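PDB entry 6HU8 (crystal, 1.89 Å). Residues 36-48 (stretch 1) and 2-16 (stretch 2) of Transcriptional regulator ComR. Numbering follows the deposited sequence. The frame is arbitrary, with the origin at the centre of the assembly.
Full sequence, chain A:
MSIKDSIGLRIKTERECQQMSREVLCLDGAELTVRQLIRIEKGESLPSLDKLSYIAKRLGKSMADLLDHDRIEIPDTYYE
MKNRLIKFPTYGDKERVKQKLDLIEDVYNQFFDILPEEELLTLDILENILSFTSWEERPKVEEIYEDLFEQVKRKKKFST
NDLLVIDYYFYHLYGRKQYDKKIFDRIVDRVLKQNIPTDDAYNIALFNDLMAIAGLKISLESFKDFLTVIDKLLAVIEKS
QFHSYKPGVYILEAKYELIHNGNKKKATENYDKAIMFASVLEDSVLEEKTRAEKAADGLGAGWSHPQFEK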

ATOM      1  N   GLN A  36     -15.324   6.112 -10.808  1.00 29.22           N
ATOM      2  CA  GLN A  36     -15.602   6.253  -9.370  1.00 33.79           C
ATOM      3  C   GLN A  36     -16.969   6.898  -9.147  1.00 32.75           C
ATOM      4  O   GLN A  36     -17.770   6.413  -8.357  1.00 34.95           O
ATOM      5  CB  GLN A  36     -14.506   7.082  -8.691  1.00 33.61           C
ATOM      6  CG  GLN A  36     -13.211   6.308  -8.401  1.00 33.42           C
ATOM      7  CD  GLN A  36     -12.073   7.218  -8.055  1.00 32.29           C
ATOM      8  OE1 GLN A  36     -12.241   8.437  -8.002  1.00 35.40           O
ATOM      9  NE2 GLN A  36     -10.897   6.646  -7.820  1.00 31.75           N
ATOM     10  N   LEU A  37     -17.238   7.996  -9.850  1.00 34.36           N
ATOM     11  CA  LEU A  37     -18.552   8.656  -9.760  1.00 32.74           C
ATOM     12  C   LEU A  37     -19.684   7.728 -10.200  1.00 34.49           C
ATOM     13  O   LEU A  37     -20.685   7.603  -9.508  1.00 33.55           O
ATOM     14  CB  LEU A  37     -18.576   9.952 -10.590  1.00 29.49           C
ATOM     15  CG  LEU A  37     -19.924  10.714 -10.603  1.00 35.42           C
ATOM     16  CD1 LEU A  37     -20.400  11.054  -9.184  1.00 34.61           C
ATOM     17  CD2 LEU A  37     -19.806  11.988 -11.422  1.00 31.48           C
ATOM     18  N   ILE A  38     -19.542   7.076 -11.353  1.00 32.55           N
ATOM     19  CA  ILE A  38     -20.573   6.127 -11.791  1.00 35.32           C
ATOM     20  C   ILE A  38     -20.929   5.028 -10.763  1.00 34.13           C
ATOM     21  O   ILE A  38     -22.100   4.707 -10.587  1.00 34.33           O
ATOM     22  CB  ILE A  38     -20.160   5.463 -13.121  1.00 38.85           C
ATOM     23  CG1 ILE A  38     -20.238   6.502 -14.242  1.00 32.23           C
ATOM     24  CG2 ILE A  38     -21.105   4.334 -13.481  1.00 40.47           C
ATOM     25  CD1 ILE A  38     -19.618   6.028 -15.555  1.00 36.20           C
ATOM     26  N   ARG A  39     -19.930   4.452 -10.091  1.00 32.90           N
ATOM     27  CA  ARG A  39     -20.184   3.402  -9.113  1.00 36.11           C
ATOM     28  C   ARG A  39     -20.952   3.972  -7.916  1.00 35.19           C
ATOM     29  O   ARG A  39     -21.801   3.294  -7.324  1.00 36.32           O
ATOM     30  CB  ARG A  39     -18.865   2.749  -8.649  1.00 38.45           C
ATOM     31  CG  ARG A  39     -18.265   1.793  -9.684  1.00 34.66           C
ATOM     32  CD  ARG A  39     -17.089   0.991  -9.138  1.00 33.82           C
ATOM     33  NE  ARG A  39     -15.939   1.821  -8.790  1.00 38.07           N
ATOM     34  CZ  ARG A  39     -14.958   2.123  -9.634  1.00 38.23           C
ATOM     35  NH1 ARG A  39     -14.999   1.671 -10.888  1.00 36.24           N
ATOM     36  NH2 ARG A  39     -13.949   2.886  -9.237  1.00 34.59           N
ATOM     37  N   ILE A  40     -20.663   5.223  -7.571  1.00 35.85           N
ATOM     38  CA  ILE A  40     -21.393   5.885  -6.480  1.00 34.23           C
ATOM     39  C   ILE A  40     -22.844   6.117  -6.894  1.00 38.17           C
ATOM     40  O   ILE A  40     -23.770   5.721  -6.178  1.00 35.13           O
ATOM     41  CB  ILE A  40     -20.724   7.231  -6.082  1.00 35.66           C
ATOM     42  CG1 ILE A  40     -19.370   6.979  -5.407  1.00 35.52           C
ATOM     43  CG2 ILE A  40     -21.661   8.085  -5.201  1.00 30.86           C
ATOM     44  CD1 ILE A  40     -18.552   8.243  -5.199  1.00 35.78           C
ATOM     45  N   GLU A  41     -23.049   6.726  -8.068  1.00 34.20           N
ATOM     46  CA  GLU A  41     -24.405   7.037  -8.523  1.00 36.98           C
ATOM     47  C   GLU A  41     -25.245   5.785  -8.748  1.00 39.84           C
ATOM     48  O   GLU A  41     -26.468   5.845  -8.649  1.00 37.57           O
ATOM     49  CB  GLU A  41     -24.376   7.876  -9.809  1.00 27.38           C
ATOM     50  CG  GLU A  41     -23.797   9.292  -9.584  1.00 35.74           C
ATOM     51  CD  GLU A  41     -23.902  10.205 -10.808  1.00 40.50           C
ATOM     52  OE1 GLU A  41     -24.211   9.706 -11.909  1.00 42.57           O
ATOM     53  OE2 GLU A  41     -23.675  11.427 -10.670  1.00 41.16           O
ATOM     54  N   LYS A  42     -24.604   4.650  -9.020  1.00 39.39           N
ATOM     55  CA  LYS A  42     -25.344   3.408  -9.255  1.00 38.54           C
ATOM     56  C   LYS A  42     -25.584   2.632  -7.960  1.00 39.36           C
ATOM     57  O   LYS A  42     -26.182   1.565  -7.989  1.00 42.15           O
ATOM     58  CB  LYS A  42     -24.601   2.503 -10.243  1.00 42.89           C
ATOM     59  CG  LYS A  42     -24.754   2.870 -11.710  1.00 51.20           C
ATOM     60  CD  LYS A  42     -23.881   1.973 -12.575  1.00 49.49           C
ATOM     61  CE  LYS A  42     -24.352   1.937 -14.017  1.00 60.57           C
ATOM     62  NZ  LYS A  42     -24.840   3.264 -14.501  1.00 55.31           N
ATOM     63  N   GLY A  43     -25.095   3.150  -6.836  1.00 38.69           N
ATOM     64  CA  GLY A  43     -25.257   2.475  -5.555  1.00 37.55           C
ATOM     65  C   GLY A  43     -24.229   1.374  -5.314  1.00 39.47           C
ATOM     66  O   GLY A  43     -24.314   0.652  -4.325  1.00 36.14           O
ATOM     67  N   GLU A  44     -23.243   1.244  -6.201  1.00 35.22           N
ATOM     68  CA  GLU A  44     -22.233   0.184  -6.062  1.00 40.15           C
ATOM     69  C   GLU A  44     -21.185   0.468  -5.000  1.00 38.41           C
ATOM     70  O   GLU A  44     -20.649  -0.447  -4.364  1.00 40.26           O
ATOM     71  CB  GLU A  44     -21.542  -0.067  -7.407  1.00 39.10           C
ATOM     72  CG  GLU A  44     -22.503  -0.621  -8.437  1.00 44.24           C
ATOM     73  CD  GLU A  44     -21.906  -0.674  -9.822  1.00 47.75           C
ATOM     74  OE1 GLU A  44     -20.682  -0.888  -9.922  1.00 48.01           O
ATOM     75  OE2 GLU A  44     -22.661  -0.486 -10.806  1.00 60.53           O
ATOM     76  N   SER A  45     -20.854   1.731  -4.790  1.00 39.10           N
ATOM     77  CA  SER A  45     -19.963   2.000  -3.677  1.00 38.26           C
ATOM     78  C   SER A  45     -20.359   3.262  -2.942  1.00 38.69           C
ATOM     79  O   SER A  45     -21.092   4.112  -3.464  1.00 35.43           O
ATOM     80  CB  SER A  45     -18.506   2.088  -4.140  1.00 47.50           C
ATOM     81  OG  SER A  45     -18.381   2.890  -5.287  1.00 47.77           O
ATOM     82  N   LEU A  46     -19.858   3.353  -1.717  1.00 38.22           N
ATOM     83  CA  LEU A  46     -20.130   4.455  -0.824  1.00 35.42           C
ATOM     84  C   LEU A  46     -19.050   5.498  -1.028  1.00 37.81           C
ATOM     85  O   LEU A  46     -17.874   5.149  -1.127  1.00 37.54           O
ATOM     86  CB  LEU A  46     -20.130   3.961   0.633  1.00 36.19           C
ATOM     87  CG  LEU A  46     -20.558   4.923   1.739  1.00 39.27           C
ATOM     88  CD1 LEU A  46     -22.035   5.239   1.611  1.00 36.36           C
ATOM     89  CD2 LEU A  46     -20.245   4.343   3.136  1.00 38.15           C
ATOM     90  N   PRO A  47     -19.424   6.787  -1.069  1.00 35.00           N
ATOM     91  CA  PRO A  47     -18.339   7.771  -1.125  1.00 34.03           C
ATOM     92  C   PRO A  47     -17.585   7.887   0.195  1.00 40.33           C
ATOM     93  O   PRO A  47     -18.195   7.861   1.288  1.00 37.04           O
ATOM     94  CB  PRO A  47     -19.056   9.078  -1.439  1.00 35.87           C
ATOM     95  CG  PRO A  47     -20.449   8.876  -0.974  1.00 37.42           C
ATOM     96  CD  PRO A  47     -20.755   7.411  -1.061  1.00 35.61           C
ATOM     97  N   SER A  48     -16.262   7.999   0.092  1.00 37.05           N
ATOM     98  CA  SER A  48     -15.428   8.334   1.237  1.00 40.25           C
ATOM     99  C   SER A  48     -15.649   9.805   1.525  1.00 39.40           C
ATOM    100  O   SER A  48     -16.261  10.521   0.708  1.00 35.65           O
ATOM    101  CB  SER A  48     -13.942   8.041   0.960  1.00 41.86           C
ATOM    102  OG  SER A  48     -13.448   8.813  -0.132  1.00 34.29           O
TER
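Stretch 2 2-16: SIKDSIGLRIKTERE

Backbone meets backbone at two glycines: the CA of G8 lies 3.8 Å from the CA of E41, and the CA of G43 lies 4.1 Å from the CA of D5. G8 sits inside the helix of stretch 2, residues 3-16, and its CA approaches I40 O at 3.2 Å in a CA-H...O contact; a CB at this position would stand 2.2 Å from that same oxygen. The second glycine, G43, two residues past the end of the helix at E41, is the first to leave helical phi/psi and closes a Schellman motif with positive phi, where any side chain would jam against the preceding carbonyl and also strike D5 OD1.

The helix axes approach to 8.4 Å, and their directions differ by 119°, so the helices cross steeply, closer to antiparallel than to parallel. On one flank E41 drops as a knob among G8, I11, K12 and R15, anchored by a two-pronged salt bridge: R15 NE to E41 OE2 at 2.7 Å and R15 NH2 to E41 OE1 at 2.9 Å. I40 CG2 packs on I11 CD1 at 3.6 Å.

Beyond G43 the chain runs on as an irregular loop. K4 lies along it, its CB 3.3 Å from G43 O, while L46 CD1 meets I7 CD1 at 4.0 Å and P47 CG meets I7 CG2 at 3.9 Å. One water bridges K4 O and S45 O, donating to both.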

ATOM      1  N   SER A   2     -30.682   0.825  -0.256  1.00 42.56           N
ATOM      2  CA  SER A   2     -29.578   0.924   0.694  1.00 40.47           C
ATOM      3  C   SER A   2     -29.127   2.375   0.832  1.00 40.69           C
ATOM      4  O   SER A   2     -29.549   3.237   0.056  1.00 39.42           O
ATOM      5  CB  SER A   2     -28.401   0.042   0.256  1.00 44.48           C
ATOM      6  OG  SER A   2     -27.872   0.483  -0.988  1.00 37.23           O
ATOM      7  N   ILE A   3     -28.281   2.630   1.826  1.00 41.35           N
ATOM      8  CA  ILE A   3     -27.641   3.925   2.007  1.00 37.80           C
ATOM      9  C   ILE A   3     -26.847   4.309   0.735  1.00 39.86           C
ATOM     10  O   ILE A   3     -26.881   5.463   0.292  1.00 37.95           O
ATOM     11  CB  ILE A   3     -26.723   3.893   3.231  1.00 40.69           C
ATOM     12  CG1 ILE A   3     -27.560   3.818   4.511  1.00 48.25           C
ATOM     13  CG2 ILE A   3     -25.788   5.099   3.263  1.00 38.79           C
ATOM     14  CD1 ILE A   3     -26.741   3.490   5.736  1.00 44.23           C
ATOM     15  N   LYS A   4     -26.155   3.340   0.142  1.00 41.02           N
ATOM     16  CA  LYS A   4     -25.416   3.589  -1.099  1.00 38.27           C
ATOM     17  C   LYS A   4     -26.359   4.034  -2.245  1.00 40.67           C
ATOM     18  O   LYS A   4     -26.054   4.991  -2.971  1.00 39.05           O
ATOM     19  CB  LYS A   4     -24.617   2.343  -1.511  1.00 40.32           C
ATOM     20  CG  LYS A   4     -23.372   2.104  -0.674  1.00 41.50           C
ATOM     21  CD  LYS A   4     -22.497   0.973  -1.251  1.00 44.36           C
ATOM     22  CE  LYS A   4     -22.804  -0.376  -0.611  1.00 45.29           C
ATOM     23  NZ  LYS A   4     -23.755  -1.157  -1.459  1.00 53.11           N
ATOM     24  N   ASP A   5     -27.496   3.350  -2.394  1.00 38.58           N
ATOM     25  CA  ASP A   5     -28.499   3.711  -3.403  1.00 37.06           C
ATOM     26  C   ASP A   5     -29.008   5.128  -3.195  1.00 38.87           C
ATOM     27  O   ASP A   5     -29.102   5.899  -4.145  1.00 34.84           O
ATOM     28  CB  ASP A   5     -29.698   2.760  -3.377  1.00 37.15           C
ATOM     29  CG  ASP A   5     -29.356   1.350  -3.831  1.00 47.96           C
ATOM     30  OD1 ASP A   5     -28.383   1.166  -4.596  1.00 46.05           O
ATOM     31  OD2 ASP A   5     -30.084   0.419  -3.416  1.00 48.58           O
ATOM     32  N   SER A   6     -29.347   5.475  -1.950  1.00 36.43           N
ATOM     33  CA  SER A   6     -29.999   6.763  -1.701  1.00 39.99           C
ATOM     34  C   SER A   6     -29.016   7.911  -1.880  1.00 38.58           C
ATOM     35  O   SER A   6     -29.331   8.918  -2.524  1.00 37.15           O
ATOM     36  CB  SER A   6     -30.631   6.804  -0.302  1.00 39.68           C
ATOM     37  OG  SER A   6     -29.647   6.561   0.689  1.00 48.23           O
ATOM     38  N   ILE A   7     -27.824   7.761  -1.316  1.00 40.01           N
ATOM     39  CA  ILE A   7     -26.776   8.761  -1.500  1.00 38.62           C
ATOM     40  C   ILE A   7     -26.402   8.906  -2.989  1.00 36.91           C
ATOM     41  O   ILE A   7     -26.380  10.017  -3.510  1.00 34.20           O
ATOM     42  CB  ILE A   7     -25.520   8.415  -0.659  1.00 39.52           C
ATOM     43  CG1 ILE A   7     -25.841   8.578   0.832  1.00 35.35           C
ATOM     44  CG2 ILE A   7     -24.350   9.308  -1.037  1.00 37.57           C
ATOM     45  CD1 ILE A   7     -24.731   8.128   1.750  1.00 40.39           C
ATOM     46  N   GLY A   8     -26.117   7.799  -3.666  1.00 36.25           N
ATOM     47  CA  GLY A   8     -25.860   7.845  -5.104  1.00 36.70           C
ATOM     48  C   GLY A   8     -26.934   8.595  -5.900  1.00 37.49           C
ATOM     49  O   GLY A   8     -26.638   9.426  -6.764  1.00 40.40           O
ATOM     50  N   LEU A   9     -28.202   8.327  -5.615  1.00 41.53           N
ATOM     51  CA  LEU A   9     -29.277   8.986  -6.357  1.00 38.41           C
ATOM     52  C   LEU A   9     -29.376  10.478  -6.021  1.00 38.68           C
ATOM     53  O   LEU A   9     -29.699  11.282  -6.881  1.00 41.81           O
ATOM     54  CB  LEU A   9     -30.612   8.295  -6.088  1.00 38.59           C
ATOM     55  CG  LEU A   9     -31.848   8.897  -6.745  1.00 46.32           C
ATOM     56  CD1 LEU A   9     -31.819   8.732  -8.284  1.00 45.22           C
ATOM     57  CD2 LEU A   9     -33.098   8.279  -6.128  1.00 45.54           C
ATOM     58  N   ARG A  10     -29.076  10.860  -4.784  1.00 39.91           N
ATOM     59  CA  ARG A  10     -29.083  12.286  -4.438  1.00 40.83           C
ATOM     60  C   ARG A  10     -28.001  13.040  -5.186  1.00 40.55           C
ATOM     61  O   ARG A  10     -28.218  14.145  -5.677  1.00 38.10           O
ATOM     62  CB  ARG A  10     -28.903  12.485  -2.935  1.00 42.57           C
ATOM     63  CG  ARG A  10     -30.209  12.469  -2.183  1.00 48.03           C
ATOM     64  CD  ARG A  10     -29.995  12.680  -0.708  1.00 53.05           C
ATOM     65  NE  ARG A  10     -30.860  11.805   0.080  1.00 55.96           N
ATOM     66  CZ  ARG A  10     -30.439  10.743   0.766  1.00 55.80           C
ATOM     67  NH1 ARG A  10     -31.316  10.017   1.450  1.00 57.46           N
ATOM     68  NH2 ARG A  10     -29.144  10.412   0.787  1.00 48.26           N
ATOM     69  N   ILE A  11     -26.825  12.434  -5.263  1.00 37.48           N
ATOM     70  CA  ILE A  11     -25.724  13.015  -5.999  1.00 38.52           C
ATOM     71  C   ILE A  11     -26.076  13.131  -7.475  1.00 38.60           C
ATOM     72  O   ILE A  11     -25.883  14.184  -8.098  1.00 36.26           O
ATOM     73  CB  ILE A  11     -24.448  12.176  -5.834  1.00 38.35           C
ATOM     74  CG1 ILE A  11     -23.900  12.318  -4.404  1.00 33.70           C
ATOM     75  CG2 ILE A  11     -23.413  12.591  -6.857  1.00 33.19           C
ATOM     76  CD1 ILE A  11     -22.812  11.287  -4.054  1.00 31.87           C
ATOM     77  N   LYS A  12     -26.582  12.034  -8.027  1.00 37.75           N
ATOM     78  CA  LYS A  12     -26.935  11.987  -9.433  1.00 40.58           C
ATOM     79  C   LYS A  12     -28.042  12.985  -9.772  1.00 40.79           C
ATOM     80  O   LYS A  12     -27.986  13.650 -10.819  1.00 40.32           O
ATOM     81  CB  LYS A  12     -27.365  10.573  -9.831  1.00 39.71           C
ATOM     82  CG  LYS A  12     -27.711  10.420 -11.315  1.00 42.74           C
ATOM     83  CD  LYS A  12     -27.767   8.949 -11.696  1.00 47.37           C
ATOM     84  CE  LYS A  12     -29.143   8.534 -12.184  1.00 57.35           C
ATOM     85  NZ  LYS A  12     -29.343   8.845 -13.629  1.00 55.83           N
ATOM     86  N   THR A  13     -29.047  13.085  -8.902  1.00 40.39           N
ATOM     87  CA  THR A  13     -30.167  13.986  -9.169  1.00 40.53           C
ATOM     88  C   THR A  13     -29.702  15.436  -9.179  1.00 39.97           C
ATOM     89  O   THR A  13     -30.103  16.213 -10.046  1.00 46.72           O
ATOM     90  CB  THR A  13     -31.306  13.806  -8.147  1.00 39.41           C
ATOM     91  OG1 THR A  13     -31.872  12.504  -8.310  1.00 38.44           O
ATOM     92  CG2 THR A  13     -32.403  14.833  -8.371  1.00 39.38           C
ATOM     93  N   GLU A  14     -28.828  15.791  -8.253  1.00 41.02           N
ATOM     94  CA  GLU A  14     -28.362  17.174  -8.176  1.00 42.66           C
ATOM     95  C   GLU A  14     -27.424  17.533  -9.333  1.00 44.73           C
ATOM     96  O   GLU A  14     -27.488  18.643  -9.875  1.00 41.15           O
ATOM     97  CB  GLU A  14     -27.665  17.427  -6.845  1.00 39.63           C
ATOM     98  CG  GLU A  14     -27.173  18.845  -6.669  1.00 41.40           C
ATOM     99  CD  GLU A  14     -28.310  19.847  -6.598  1.00 48.20           C
ATOM    100  OE1 GLU A  14     -28.158  20.956  -7.156  1.00 47.63           O
ATOM    101  OE2 GLU A  14     -29.355  19.522  -5.983  1.00 48.60           O
ATOM    102  N   ARG A  15     -26.541  16.602  -9.694  1.00 37.91           N
ATOM    103  CA  ARG A  15     -25.672  16.800 -10.847  1.00 39.72           C
ATOM    104  C   ARG A  15     -26.505  17.080 -12.102  1.00 42.31           C
ATOM    105  O   ARG A  15     -26.229  18.031 -12.850  1.00 40.90           O
ATOM    106  CB  ARG A  15     -24.772  15.574 -11.071  1.00 39.43           C
ATOM    107  CG  ARG A  15     -23.814  15.741 -12.250  1.00 38.38           C
ATOM    108  CD  ARG A  15     -22.901  14.543 -12.474  1.00 36.69           C
ATOM    109  NE  ARG A  15     -23.631  13.284 -12.645  1.00 38.62           N
ATOM    110  CZ  ARG A  15     -24.289  12.925 -13.746  1.00 41.66           C
ATOM    111  NH1 ARG A  15     -24.356  13.745 -14.789  1.00 38.60           N
ATOM    112  NH2 ARG A  15     -24.910  11.751 -13.798  1.00 42.32           N
ATOM    113  N   GLU A  16     -27.518  16.246 -12.328  1.00 40.38           N
ATOM    114  CA  GLU A  16     -28.376  16.379 -13.508  1.00 43.86           C
ATOM    115  C   GLU A  16     -29.188  17.657 -13.442  1.00 44.81           C
ATOM    116  O   GLU A  16     -29.336  18.357 -14.431  1.00 47.18           O
ATOM    117  CB  GLU A  16     -29.306  15.177 -13.640  1.00 45.62           C
ATOM    118  CG  GLU A  16     -28.598  13.952 -14.206  1.00 47.27           C
ATOM    119  CD  GLU A  16     -29.434  12.690 -14.116  1.00 52.25           C
ATOM    120  OE1 GLU A  16     -30.533  12.737 -13.515  1.00 53.20           O
ATOM    121  OE2 GLU A  16     -28.979  11.650 -14.645  1.00 56.81           O
TER
HETATM  122  O   HOH W   1     -23.296   5.867  -2.464  1.00 40.12           O